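Local coordinates for replicative DNA helicase (Mycobacterium smegmatis, PDB 6OWN), which includes an intein, the crystallised splicing domain, which excises itself and joins its flanking host sequences, a reaction that zinc reversibly inhibits, at residues H65-E70 and A77-G82. Residues are numbered along the deposited sequence; the frame is centred on the assembly and turned at random.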
ATOM      1  N   HIS A  65      -8.591   1.988   0.855  1.00 22.38           N
ATOM      2  CA  HIS A  65      -7.439   1.333   0.242  1.00 23.05           C
ATOM      3  C   HIS A  65      -7.596  -0.181   0.317  1.00 21.42           C
ATOM      4  O   HIS A  65      -8.107  -0.718   1.304  1.00 21.77           O
ATOM      5  CB  HIS A  65      -6.141   1.753   0.926  1.00 21.27           C
ATOM      6  CG  HIS A  65      -4.923   1.253   0.225  1.00 20.68           C
ATOM      7  ND1 HIS A  65      -4.266   1.989  -0.734  1.00 20.51           N
ATOM      8  CD2 HIS A  65      -4.257   0.078   0.319  1.00 20.82           C
ATOM      9  CE1 HIS A  65      -3.241   1.296  -1.196  1.00 24.87           C
ATOM     10  NE2 HIS A  65      -3.218   0.129  -0.579  1.00 23.53           N
ATOM     11  N   GLN A  66      -7.154  -0.875  -0.730  1.00 19.43           N
ATOM     12  CA  GLN A  66      -7.391  -2.309  -0.876  1.00 20.63           C
ATOM     13  C   GLN A  66      -6.114  -3.096  -0.607  1.00 21.41           C
ATOM     14  O   GLN A  66      -5.023  -2.685  -1.011  1.00 24.28           O
ATOM     15  CB  GLN A  66      -7.924  -2.636  -2.279  1.00 24.01           C
ATOM     16  CG  GLN A  66      -9.322  -2.064  -2.560  1.00 29.02           C
ATOM     17  CD  GLN A  66      -9.739  -2.168  -4.024  1.00 32.12           C
ATOM     18  OE1 GLN A  66      -9.295  -3.052  -4.743  1.00 31.05           O
ATOM     19  NE2 GLN A  66     -10.609  -1.264  -4.460  1.00 36.74           N
ATOM     20  N   TRP A  67      -6.272  -4.248   0.048  1.00 19.67           N
ATOM     21  CA  TRP A  67      -5.217  -5.125   0.508  1.00 21.35           C
ATOM     22  C   TRP A  67      -5.494  -6.557   0.075  1.00 24.81           C
ATOM     23  O   TRP A  67      -6.623  -7.043   0.221  1.00 22.67           O
ATOM     24  CB  TRP A  67      -5.107  -5.093   2.031  1.00 20.54           C
ATOM     25  CG  TRP A  67      -4.869  -3.741   2.579  1.00 17.95           C
ATOM     26  CD1 TRP A  67      -5.811  -2.818   2.929  1.00 19.57           C
ATOM     27  CD2 TRP A  67      -3.601  -3.148   2.860  1.00 17.21           C
ATOM     28  NE1 TRP A  67      -5.204  -1.682   3.409  1.00 17.65           N
ATOM     29  CE2 TRP A  67      -3.847  -1.861   3.375  1.00 14.69           C
ATOM     30  CE3 TRP A  67      -2.275  -3.583   2.724  1.00 19.52           C
ATOM     31  CZ2 TRP A  67      -2.819  -1.006   3.765  1.00 19.41           C
ATOM     32  CZ3 TRP A  67      -1.257  -2.725   3.096  1.00 20.23           C
ATOM     33  CH2 TRP A  67      -1.534  -1.453   3.610  1.00 15.20           C
ATOM     34  N   PRO A  68      -4.488  -7.258  -0.422  1.00 24.46           N
ATOM     35  CA  PRO A  68      -4.654  -8.666  -0.807  1.00 27.78           C
ATOM     36  C   PRO A  68      -4.461  -9.594   0.384  1.00 30.66           C
ATOM     37  O   PRO A  68      -3.330  -9.829   0.824  1.00 35.38           O
ATOM     38  CB  PRO A  68      -3.567  -8.866  -1.869  1.00 20.74           C
ATOM     39  CG  PRO A  68      -2.462  -7.907  -1.433  1.00 23.20           C
ATOM     40  CD  PRO A  68      -3.159  -6.726  -0.776  1.00 27.09           C
ATOM     41  N   THR A  69      -5.557 -10.124   0.908  1.00 26.01           N
ATOM     42  CA  THR A  69      -5.475 -11.040   2.045  1.00 37.78           C
ATOM     43  C   THR A  69      -5.785 -12.477   1.623  1.00 39.20           C
ATOM     44  O   THR A  69      -6.191 -12.757   0.489  1.00 37.33           O
ATOM     45  CB  THR A  69      -6.414 -10.610   3.183  1.00 35.10           C
ATOM     46  OG1 THR A  69      -7.770 -10.927   2.855  1.00 31.51           O
ATOM     47  CG2 THR A  69      -6.273  -9.118   3.456  1.00 28.63           C
ATOM     48  N   GLU A  70      -5.596 -13.402   2.569  1.00 37.83           N
ATOM     49  CA  GLU A  70      -5.905 -14.808   2.314  1.00 37.54           C
ATOM     50  C   GLU A  70      -7.393 -15.033   2.079  1.00 39.23           C
ATOM     51  O   GLU A  70      -7.779 -16.058   1.505  1.00 46.91           O
ATOM     52  CB  GLU A  70      -5.408 -15.677   3.474  1.00 40.73           C
ATOM     53  CG  GLU A  70      -6.112 -15.427   4.805  1.00 45.40           C
ATOM     54  CD  GLU A  70      -5.401 -14.394   5.665  1.00 46.41           C
ATOM     55  OE1 GLU A  70      -5.415 -13.206   5.286  1.00 37.65           O
ATOM     56  OE2 GLU A  70      -4.840 -14.763   6.723  1.00 42.25           O
ATOM     57  N   ALA A  77     -10.778  -0.566   6.097  1.00 17.70           N
ATOM     58  CA  ALA A  77     -11.849  -0.530   7.087  1.00 24.29           C
ATOM     59  C   ALA A  77     -12.372  -1.911   7.458  1.00 30.67           C
ATOM     60  O   ALA A  77     -13.177  -2.015   8.390  1.00 35.35           O
ATOM     61  CB  ALA A  77     -13.007   0.321   6.562  1.00 24.40           C
ATOM     62  N   ASN A  78     -11.950  -2.960   6.753  1.00 22.61           N
ATOM     63  CA  ASN A  78     -12.371  -4.327   7.017  1.00 26.94           C
ATOM     64  C   ASN A  78     -11.223  -5.224   7.434  1.00 29.40           C
ATOM     65  O   ASN A  78     -11.445  -6.414   7.687  1.00 30.16           O
ATOM     66  CB  ASN A  78     -13.047  -4.925   5.775  1.00 23.38           C
ATOM     67  CG  ASN A  78     -14.461  -4.424   5.591  1.00 42.04           C
ATOM     68  OD1 ASN A  78     -15.127  -4.074   6.562  1.00 35.08           O
ATOM     69  ND2 ASN A  78     -14.930  -4.386   4.340  1.00 41.13           N
ATOM     70  N   LEU A  79     -10.001  -4.700   7.475  1.00 23.48           N
ATOM     71  CA  LEU A  79      -8.874  -5.481   7.955  1.00 30.79           C
ATOM     72  C   LEU A  79      -9.069  -5.837   9.419  1.00 26.88           C
ATOM     73  O   LEU A  79      -9.652  -5.078  10.196  1.00 26.67           O
ATOM     74  CB  LEU A  79      -7.574  -4.698   7.799  1.00 29.06           C
ATOM     75  CG  LEU A  79      -7.074  -4.415   6.390  1.00 27.91           C
ATOM     76  CD1 LEU A  79      -5.746  -3.679   6.500  1.00 18.33           C
ATOM     77  CD2 LEU A  79      -6.916  -5.717   5.611  1.00 24.75           C
ATOM     78  N   ARG A  80      -8.561  -7.004   9.797  1.00 31.84           N
ATOM     79  CA  ARG A  80      -8.573  -7.425  11.188  1.00 30.52           C
ATOM     80  C   ARG A  80      -7.218  -8.018  11.518  1.00 34.18           C
ATOM     81  O   ARG A  80      -6.589  -8.653  10.667  1.00 31.88           O
ATOM     82  CB  ARG A  80      -9.689  -8.438  11.459  1.00 33.84           C
ATOM     83  CG  ARG A  80     -10.997  -7.793  11.887  1.00 36.82           C
ATOM     84  CD  ARG A  80     -12.188  -8.640  11.498  1.00 52.92           C
ATOM     85  NE  ARG A  80     -12.345  -9.796  12.373  1.00 63.14           N
ATOM     86  CZ  ARG A  80     -13.148  -9.825  13.431  1.00 68.58           C
ATOM     87  NH1 ARG A  80     -13.869  -8.757  13.745  1.00 66.94           N
ATOM     88  NH2 ARG A  80     -13.232 -10.922  14.175  1.00 77.76           N
ATOM     89  N   ALA A  81      -6.756  -7.781  12.741  1.00 32.27           N
ATOM     90  CA  ALA A  81      -5.533  -8.425  13.189  1.00 26.04           C
ATOM     91  C   ALA A  81      -5.673  -9.931  13.022  1.00 29.89           C
ATOM     92  O   ALA A  81      -6.754 -10.494  13.205  1.00 29.17           O
ATOM     93  CB  ALA A  81      -5.242  -8.065  14.644  1.00 35.46           C
ATOM     94  N   GLY A  82      -4.581 -10.579  12.626  1.00 26.40           N
ATOM     95  CA  GLY A  82      -4.588 -11.979  12.282  1.00 29.21           C
ATOM     96  C   GLY A  82      -4.531 -12.249  10.794  1.00 32.17           C
ATOM     97  O   GLY A  82      -3.964 -13.265  10.381  1.00 31.48           O
TER
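Leu79 meets Trp67 and Thr69 through its two methyl groups, and its side chain makes most of the contact. CB leaves the backbone toward strand 66-69, and with CG anti to its own carbonyl carbon (chi1 -68°) the branch point arrives above the plane of the indole but beyond its rim, Leu79 CG lying 4.0 Å from Trp67 CD1. CD1 settles on the five-membered ring, 3.8 Å from its centroid and only 16° off the ring normal, which identifies a CH-pi contact over the face; Trp67 CD1 and Trp67 NE1 both lie 3.7 Å from Leu79 CD1. CD2 reaches Trp67 and Thr69, two residues apart on the strand, 4.1 Å from Trp67 CB and equally 4.1 Å from Thr69 CG2. Against the opposite indole face lies His65 CD2, 3.6 Å above the plane, so the ring lies between this atom and the Leu79 methyl. A hydrogen bond from Trp67 NE1 to Thr76 OG1 restrains its rotation as well. Thr69 turns its methyl to Leu79, while OG1 is hydrogen-bonded to His71 N in the turn and to Gly72 O at the start of strand 72-75. Farther out, Glu70 bends at chi2 (-92°) and brings OE2 to 4.0 Å from Gly82 O, a loose approach; the carboxylate's stronger partner is His84 ND1. In this all-beta intein (HINT) fold, His65, bonded through NE2 to Thr137 OG1 and touching Ala1, is consistent with the block B histidine near the splice junctions. The contact thus joins the 66-69/72-75 hairpin to the segment leading to strand 84-85: Leu79 also touches Arg74 of strand 72-75, Leu79 and Trp67 rest on Val51 of strand 48-53, and Trp67 reaches Thr137 of strand 135-138.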